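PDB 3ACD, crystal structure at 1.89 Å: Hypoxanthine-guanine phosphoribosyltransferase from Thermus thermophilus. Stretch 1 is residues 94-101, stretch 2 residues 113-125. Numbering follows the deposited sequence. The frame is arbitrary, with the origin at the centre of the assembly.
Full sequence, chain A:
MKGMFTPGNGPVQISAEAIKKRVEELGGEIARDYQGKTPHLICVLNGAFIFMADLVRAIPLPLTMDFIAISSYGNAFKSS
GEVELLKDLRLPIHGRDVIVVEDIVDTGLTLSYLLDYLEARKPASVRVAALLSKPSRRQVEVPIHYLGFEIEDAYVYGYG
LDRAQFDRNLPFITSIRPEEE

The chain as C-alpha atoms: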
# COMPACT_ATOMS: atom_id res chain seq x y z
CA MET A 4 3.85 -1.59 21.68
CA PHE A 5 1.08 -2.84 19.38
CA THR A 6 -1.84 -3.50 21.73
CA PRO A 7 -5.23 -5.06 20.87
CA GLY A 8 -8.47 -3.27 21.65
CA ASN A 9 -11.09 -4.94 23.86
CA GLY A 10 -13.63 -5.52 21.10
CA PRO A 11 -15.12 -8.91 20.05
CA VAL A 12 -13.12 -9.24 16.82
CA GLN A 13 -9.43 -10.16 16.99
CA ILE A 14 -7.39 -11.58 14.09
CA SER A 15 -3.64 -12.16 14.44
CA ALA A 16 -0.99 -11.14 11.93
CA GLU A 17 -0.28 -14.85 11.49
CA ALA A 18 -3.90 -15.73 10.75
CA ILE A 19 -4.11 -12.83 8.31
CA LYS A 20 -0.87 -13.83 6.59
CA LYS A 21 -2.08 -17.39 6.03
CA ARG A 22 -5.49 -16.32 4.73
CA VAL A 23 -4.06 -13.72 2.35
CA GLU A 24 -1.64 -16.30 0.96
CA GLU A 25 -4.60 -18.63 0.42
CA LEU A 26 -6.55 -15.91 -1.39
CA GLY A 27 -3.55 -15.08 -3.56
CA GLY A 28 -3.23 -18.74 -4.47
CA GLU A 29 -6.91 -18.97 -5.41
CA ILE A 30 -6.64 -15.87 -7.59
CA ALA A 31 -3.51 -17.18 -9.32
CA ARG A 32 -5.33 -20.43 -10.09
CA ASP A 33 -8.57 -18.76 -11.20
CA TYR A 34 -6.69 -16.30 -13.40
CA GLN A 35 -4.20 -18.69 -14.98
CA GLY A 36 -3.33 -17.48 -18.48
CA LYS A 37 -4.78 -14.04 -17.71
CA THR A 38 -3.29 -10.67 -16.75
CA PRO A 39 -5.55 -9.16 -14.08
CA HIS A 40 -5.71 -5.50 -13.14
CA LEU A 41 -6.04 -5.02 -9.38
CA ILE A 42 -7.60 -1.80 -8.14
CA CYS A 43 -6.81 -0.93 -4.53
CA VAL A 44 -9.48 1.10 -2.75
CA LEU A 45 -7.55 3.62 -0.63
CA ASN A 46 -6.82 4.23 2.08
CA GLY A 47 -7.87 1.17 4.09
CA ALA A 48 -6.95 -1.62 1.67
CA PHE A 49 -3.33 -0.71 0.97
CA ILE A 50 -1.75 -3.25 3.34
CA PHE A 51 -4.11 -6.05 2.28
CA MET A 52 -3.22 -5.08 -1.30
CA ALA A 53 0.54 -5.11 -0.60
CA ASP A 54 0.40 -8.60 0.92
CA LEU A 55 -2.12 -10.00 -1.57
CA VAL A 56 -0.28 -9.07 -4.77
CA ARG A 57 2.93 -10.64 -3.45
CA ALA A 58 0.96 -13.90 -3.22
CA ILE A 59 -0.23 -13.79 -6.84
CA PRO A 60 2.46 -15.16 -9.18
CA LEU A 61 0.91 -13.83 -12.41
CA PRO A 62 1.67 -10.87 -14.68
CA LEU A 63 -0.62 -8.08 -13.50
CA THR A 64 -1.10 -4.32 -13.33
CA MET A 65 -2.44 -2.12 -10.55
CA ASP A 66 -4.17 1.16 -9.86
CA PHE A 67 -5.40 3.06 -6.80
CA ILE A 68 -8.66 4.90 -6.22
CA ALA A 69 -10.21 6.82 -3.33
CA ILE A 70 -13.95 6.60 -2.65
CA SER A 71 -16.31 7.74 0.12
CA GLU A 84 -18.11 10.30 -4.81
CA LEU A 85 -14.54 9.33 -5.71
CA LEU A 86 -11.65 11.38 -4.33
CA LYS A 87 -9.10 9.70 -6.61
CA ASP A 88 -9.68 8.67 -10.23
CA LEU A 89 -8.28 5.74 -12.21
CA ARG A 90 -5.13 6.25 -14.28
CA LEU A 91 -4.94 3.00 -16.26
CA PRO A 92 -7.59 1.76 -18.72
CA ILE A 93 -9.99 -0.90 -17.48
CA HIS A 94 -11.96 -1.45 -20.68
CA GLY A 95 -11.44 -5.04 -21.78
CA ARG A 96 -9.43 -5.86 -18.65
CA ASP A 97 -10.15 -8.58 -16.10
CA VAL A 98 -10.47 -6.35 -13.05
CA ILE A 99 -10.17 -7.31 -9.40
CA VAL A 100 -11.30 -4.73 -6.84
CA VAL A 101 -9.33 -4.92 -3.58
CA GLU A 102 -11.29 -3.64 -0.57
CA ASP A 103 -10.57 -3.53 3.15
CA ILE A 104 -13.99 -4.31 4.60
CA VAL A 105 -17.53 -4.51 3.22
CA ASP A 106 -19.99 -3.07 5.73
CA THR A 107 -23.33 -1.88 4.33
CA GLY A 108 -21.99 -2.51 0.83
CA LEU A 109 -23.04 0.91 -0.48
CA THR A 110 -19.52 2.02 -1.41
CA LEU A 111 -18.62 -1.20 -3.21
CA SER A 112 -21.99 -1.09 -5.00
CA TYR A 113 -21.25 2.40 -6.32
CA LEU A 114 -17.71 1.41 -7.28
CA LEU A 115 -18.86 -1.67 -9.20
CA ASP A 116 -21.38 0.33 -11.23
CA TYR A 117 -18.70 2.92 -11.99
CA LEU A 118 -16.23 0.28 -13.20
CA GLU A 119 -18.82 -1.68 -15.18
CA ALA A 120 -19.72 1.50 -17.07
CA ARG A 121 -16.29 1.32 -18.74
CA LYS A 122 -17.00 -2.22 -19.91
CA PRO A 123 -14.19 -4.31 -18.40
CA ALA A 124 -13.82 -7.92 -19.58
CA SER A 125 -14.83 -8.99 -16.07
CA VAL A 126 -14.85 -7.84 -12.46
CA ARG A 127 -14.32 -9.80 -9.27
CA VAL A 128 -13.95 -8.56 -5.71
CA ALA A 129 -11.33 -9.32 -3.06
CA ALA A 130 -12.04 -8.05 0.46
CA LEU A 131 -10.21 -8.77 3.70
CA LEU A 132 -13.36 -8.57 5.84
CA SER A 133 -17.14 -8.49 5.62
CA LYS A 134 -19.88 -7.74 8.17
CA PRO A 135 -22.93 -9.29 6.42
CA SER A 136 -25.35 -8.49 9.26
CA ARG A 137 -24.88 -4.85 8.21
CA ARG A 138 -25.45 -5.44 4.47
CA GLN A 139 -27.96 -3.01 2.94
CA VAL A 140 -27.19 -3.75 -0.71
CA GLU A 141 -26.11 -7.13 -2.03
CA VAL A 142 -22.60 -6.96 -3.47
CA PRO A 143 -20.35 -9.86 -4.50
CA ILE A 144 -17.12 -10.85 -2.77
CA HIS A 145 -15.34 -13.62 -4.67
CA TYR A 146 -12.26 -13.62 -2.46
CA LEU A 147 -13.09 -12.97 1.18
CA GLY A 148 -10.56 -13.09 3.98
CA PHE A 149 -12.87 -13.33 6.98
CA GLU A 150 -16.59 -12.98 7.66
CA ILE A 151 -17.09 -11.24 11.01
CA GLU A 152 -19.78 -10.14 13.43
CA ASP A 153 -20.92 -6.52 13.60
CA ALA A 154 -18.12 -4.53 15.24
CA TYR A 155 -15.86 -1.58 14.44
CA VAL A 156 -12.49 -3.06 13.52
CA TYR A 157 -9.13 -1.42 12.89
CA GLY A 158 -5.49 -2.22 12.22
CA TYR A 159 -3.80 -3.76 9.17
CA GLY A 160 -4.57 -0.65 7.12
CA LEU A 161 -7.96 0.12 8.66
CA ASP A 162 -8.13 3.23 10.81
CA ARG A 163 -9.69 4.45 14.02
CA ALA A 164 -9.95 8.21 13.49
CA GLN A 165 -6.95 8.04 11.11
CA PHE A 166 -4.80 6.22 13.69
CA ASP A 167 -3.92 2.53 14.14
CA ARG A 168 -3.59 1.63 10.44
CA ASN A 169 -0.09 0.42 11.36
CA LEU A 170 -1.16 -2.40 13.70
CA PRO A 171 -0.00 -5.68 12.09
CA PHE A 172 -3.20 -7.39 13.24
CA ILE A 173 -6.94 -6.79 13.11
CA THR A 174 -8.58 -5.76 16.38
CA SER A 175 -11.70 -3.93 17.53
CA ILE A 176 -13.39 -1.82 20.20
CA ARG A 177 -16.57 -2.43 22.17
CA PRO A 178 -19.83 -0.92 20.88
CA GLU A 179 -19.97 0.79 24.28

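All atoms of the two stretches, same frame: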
# COMPACT_ATOMS: atom_id res chain seq x y z
N HIS A 94 -11.14 -0.87 -19.63
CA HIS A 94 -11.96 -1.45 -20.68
C HIS A 94 -11.27 -2.69 -21.22
O HIS A 94 -10.08 -2.66 -21.56
CB HIS A 94 -12.20 -0.45 -21.82
CG HIS A 94 -13.02 -1.00 -22.95
ND1 HIS A 94 -12.46 -1.68 -24.01
CD2 HIS A 94 -14.35 -1.02 -23.15
CE1 HIS A 94 -13.41 -2.09 -24.82
NE2 HIS A 94 -14.57 -1.70 -24.33
N GLY A 95 -12.01 -3.80 -21.28
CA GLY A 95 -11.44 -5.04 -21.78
C GLY A 95 -10.49 -5.75 -20.84
O GLY A 95 -9.91 -6.76 -21.21
N ARG A 96 -10.32 -5.23 -19.62
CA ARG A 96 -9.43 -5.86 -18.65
C ARG A 96 -10.21 -6.73 -17.67
O ARG A 96 -11.41 -6.51 -17.44
CB ARG A 96 -8.65 -4.81 -17.82
CG ARG A 96 -7.65 -3.93 -18.58
CD ARG A 96 -6.53 -4.74 -19.23
NE ARG A 96 -5.74 -5.52 -18.28
CZ ARG A 96 -4.81 -5.02 -17.47
NH1 ARG A 96 -4.53 -3.72 -17.48
NH2 ARG A 96 -4.14 -5.83 -16.66
N ASP A 97 -9.54 -7.72 -17.11
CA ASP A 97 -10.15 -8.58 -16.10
C ASP A 97 -9.75 -7.90 -14.80
O ASP A 97 -8.63 -8.05 -14.31
CB ASP A 97 -9.58 -10.00 -16.20
CG ASP A 97 -10.03 -10.70 -17.46
OD1 ASP A 97 -11.26 -10.84 -17.65
OD2 ASP A 97 -9.17 -11.11 -18.26
N VAL A 98 -10.69 -7.13 -14.26
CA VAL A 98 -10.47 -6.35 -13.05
C VAL A 98 -10.79 -7.05 -11.74
O VAL A 98 -11.74 -7.82 -11.63
CB VAL A 98 -11.31 -5.05 -13.11
CG1 VAL A 98 -11.07 -4.21 -11.86
CG2 VAL A 98 -10.97 -4.26 -14.37
N ILE A 99 -9.96 -6.77 -10.73
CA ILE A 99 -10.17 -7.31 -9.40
C ILE A 99 -10.11 -6.12 -8.45
O ILE A 99 -9.07 -5.47 -8.33
CB ILE A 99 -9.08 -8.32 -8.96
CG1 ILE A 99 -9.07 -9.54 -9.89
CG2 ILE A 99 -9.36 -8.77 -7.52
CD1 ILE A 99 -7.96 -10.54 -9.56
N VAL A 100 -11.23 -5.83 -7.80
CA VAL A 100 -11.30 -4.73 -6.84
C VAL A 100 -10.76 -5.26 -5.51
O VAL A 100 -11.13 -6.36 -5.10
CB VAL A 100 -12.75 -4.25 -6.64
CG1 VAL A 100 -12.80 -3.13 -5.59
CG2 VAL A 100 -13.34 -3.76 -7.96
N VAL A 101 -9.89 -4.50 -4.86
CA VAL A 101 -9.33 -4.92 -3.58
C VAL A 101 -9.80 -3.94 -2.51
O VAL A 101 -9.37 -2.79 -2.46
CB VAL A 101 -7.79 -4.96 -3.63
CG1 VAL A 101 -7.23 -5.42 -2.29
CG2 VAL A 101 -7.33 -5.90 -4.75
N TYR A 113 -21.49 1.24 -5.47
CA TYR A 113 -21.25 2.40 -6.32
C TYR A 113 -20.02 2.16 -7.19
O TYR A 113 -20.03 2.42 -8.39
CB TYR A 113 -21.03 3.65 -5.47
CG TYR A 113 -20.67 4.88 -6.28
CD1 TYR A 113 -21.63 5.52 -7.07
CD2 TYR A 113 -19.37 5.38 -6.28
CE1 TYR A 113 -21.30 6.63 -7.84
CE2 TYR A 113 -19.03 6.50 -7.05
CZ TYR A 113 -20.00 7.12 -7.83
OH TYR A 113 -19.67 8.21 -8.59
N LEU A 114 -18.95 1.67 -6.56
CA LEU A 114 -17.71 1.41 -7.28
C LEU A 114 -17.91 0.41 -8.42
O LEU A 114 -17.42 0.63 -9.53
CB LEU A 114 -16.64 0.88 -6.32
CG LEU A 114 -15.28 0.57 -6.94
CD1 LEU A 114 -14.72 1.82 -7.61
CD2 LEU A 114 -14.32 0.07 -5.86
N LEU A 115 -18.64 -0.67 -8.16
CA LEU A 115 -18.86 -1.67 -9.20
C LEU A 115 -19.62 -1.10 -10.39
O LEU A 115 -19.31 -1.42 -11.53
CB LEU A 115 -19.61 -2.88 -8.63
CG LEU A 115 -18.81 -3.75 -7.65
CD1 LEU A 115 -19.65 -4.92 -7.18
CD2 LEU A 115 -17.54 -4.26 -8.33
N ASP A 116 -20.62 -0.26 -10.13
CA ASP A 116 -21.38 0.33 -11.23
C ASP A 116 -20.47 1.26 -12.04
O ASP A 116 -20.55 1.30 -13.27
CB ASP A 116 -22.58 1.13 -10.70
CG ASP A 116 -23.65 0.24 -10.10
OD1 ASP A 116 -23.93 -0.84 -10.67
OD2 ASP A 116 -24.23 0.62 -9.05
N TYR A 117 -19.62 2.00 -11.34
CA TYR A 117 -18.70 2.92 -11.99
C TYR A 117 -17.76 2.16 -12.93
O TYR A 117 -17.58 2.54 -14.09
CB TYR A 117 -17.87 3.67 -10.94
CG TYR A 117 -16.85 4.61 -11.53
CD1 TYR A 117 -17.23 5.77 -12.20
CD2 TYR A 117 -15.48 4.33 -11.43
CE1 TYR A 117 -16.29 6.63 -12.76
CE2 TYR A 117 -14.53 5.19 -11.98
CZ TYR A 117 -14.94 6.34 -12.64
OH TYR A 117 -14.00 7.19 -13.18
N LEU A 118 -17.16 1.09 -12.41
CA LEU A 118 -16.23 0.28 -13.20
C LEU A 118 -16.92 -0.42 -14.37
O LEU A 118 -16.38 -0.46 -15.48
CB LEU A 118 -15.57 -0.77 -12.30
CG LEU A 118 -14.75 -0.27 -11.11
CD1 LEU A 118 -14.19 -1.46 -10.34
CD2 LEU A 118 -13.62 0.63 -11.59
N GLU A 119 -18.10 -0.98 -14.13
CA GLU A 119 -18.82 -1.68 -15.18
C GLU A 119 -19.17 -0.76 -16.35
O GLU A 119 -19.26 -1.21 -17.49
CB GLU A 119 -20.09 -2.32 -14.62
CG GLU A 119 -19.82 -3.49 -13.68
CD GLU A 119 -19.15 -4.67 -14.37
OE1 GLU A 119 -18.78 -4.54 -15.55
OE2 GLU A 119 -19.01 -5.73 -13.72
N ALA A 120 -19.37 0.52 -16.05
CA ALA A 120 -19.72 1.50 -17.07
C ALA A 120 -18.63 1.62 -18.14
O ALA A 120 -18.90 2.05 -19.26
CB ALA A 120 -19.97 2.86 -16.42
N ARG A 121 -17.40 1.25 -17.79
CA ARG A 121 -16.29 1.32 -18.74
C ARG A 121 -16.12 0.02 -19.51
O ARG A 121 -15.20 -0.12 -20.32
CB ARG A 121 -15.00 1.71 -18.03
CG ARG A 121 -15.03 3.12 -17.48
CD ARG A 121 -13.65 3.62 -17.17
NE ARG A 121 -13.66 5.01 -16.74
CZ ARG A 121 -12.57 5.75 -16.59
NH1 ARG A 121 -11.38 5.23 -16.85
NH2 ARG A 121 -12.67 7.00 -16.18
N LYS A 122 -17.00 -0.93 -19.23
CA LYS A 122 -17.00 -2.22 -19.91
C LYS A 122 -15.74 -3.07 -19.79
O LYS A 122 -15.08 -3.37 -20.79
CB LYS A 122 -17.34 -2.02 -21.38
CG LYS A 122 -18.65 -1.27 -21.60
CD LYS A 122 -18.92 -1.06 -23.08
CE LYS A 122 -20.22 -0.30 -23.29
NZ LYS A 122 -20.20 1.01 -22.59
N PRO A 123 -15.38 -3.47 -18.57
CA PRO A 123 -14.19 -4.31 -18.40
C PRO A 123 -14.55 -5.72 -18.86
O PRO A 123 -15.73 -6.04 -18.98
CB PRO A 123 -13.93 -4.23 -16.90
CG PRO A 123 -15.30 -4.10 -16.33
CD PRO A 123 -15.95 -3.10 -17.26
N ALA A 124 -13.55 -6.55 -19.14
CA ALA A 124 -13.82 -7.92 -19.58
C ALA A 124 -14.54 -8.69 -18.47
O ALA A 124 -15.38 -9.56 -18.72
CB ALA A 124 -12.52 -8.62 -19.94
N SER A 125 -14.21 -8.35 -17.22
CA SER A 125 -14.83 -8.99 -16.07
C SER A 125 -14.41 -8.26 -14.81
O SER A 125 -13.43 -7.50 -14.82
CB SER A 125 -14.39 -10.46 -15.96
OG SER A 125 -13.02 -10.57 -15.61
O HOH W 1 -11.89 -10.20 -13.09

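Contact between residues 94-101 and 113-125 of the Thermus thermophilus phosphoribosyltransferase. Strand 97-101 runs nearly antiparallel to helix 113-119 (159° between their N-to-C directions, axes 10.9 Å apart at closest approach), while the chain beyond the helix turns back to meet the start of the strand in parallel register. Polar contacts gather at this returning segment, and the helix itself contributes apolar side chains.

The reversal begins with a type I turn from E119 to K122, in which K122 N donates to E119 O (2.9 Å); R121 N is satisfied just before it by L118 O (3.0 Å). K122 then leaves helical geometry with positive phi, and its carbonyl accepts a well-aligned hydrogen bond from G95 N (3.1 Å from N to K122 O, 164° at the hydrogen). G95 also has positive phi (75°), a conformation that by itself favours glycine. The H94 ring turns an edge to the same turn: its CD2 is 3.1 Å from R121 O, which lies near the ring plane, and H94 CA makes a CA-H...O contact with R121 O at 3.5 Å.

One acceptor, R96 O, faces two successive amides. A124 N lies 2.7 Å from R96 O, but the angle of 126° makes this bond weak despite its short length; S125 N approaches R96 O more directly (156°) yet stands 3.4 Å away, and is also weak. The R96 side chain points away from this contact, and its NH1 and NH2 are hydrogen-bonded elsewhere in the structure.

The next link is stronger: V98 N donates to S125 O (2.8 Å, 152°). Together with the weak bond from S125 N to R96 O, it places the amide and carbonyl of S125 on the two residues flanking D97, the pattern of a parallel bridge between D97 and S125 (CA to CA 4.7 Å). Their side chains share one face of the sheet, so S125 OG can donate to D97 OD1 at 2.7 Å. The same OG also accepts from water 1 (2.8 Å from the water oxygen to S125 OG), which donates in addition to V98 O (2.8 Å from the water oxygen), tying the hydroxyl to the strand backbone.

Farther along the strand, packing is apolar. V100 points toward the helix, with CG2 3.4 Å from L118 CD1 and CG1 3.6 Å from L114 CD2. V98 CG2 rests 3.9 Å from P123 CB. I99 and V101 point away and make no contact here.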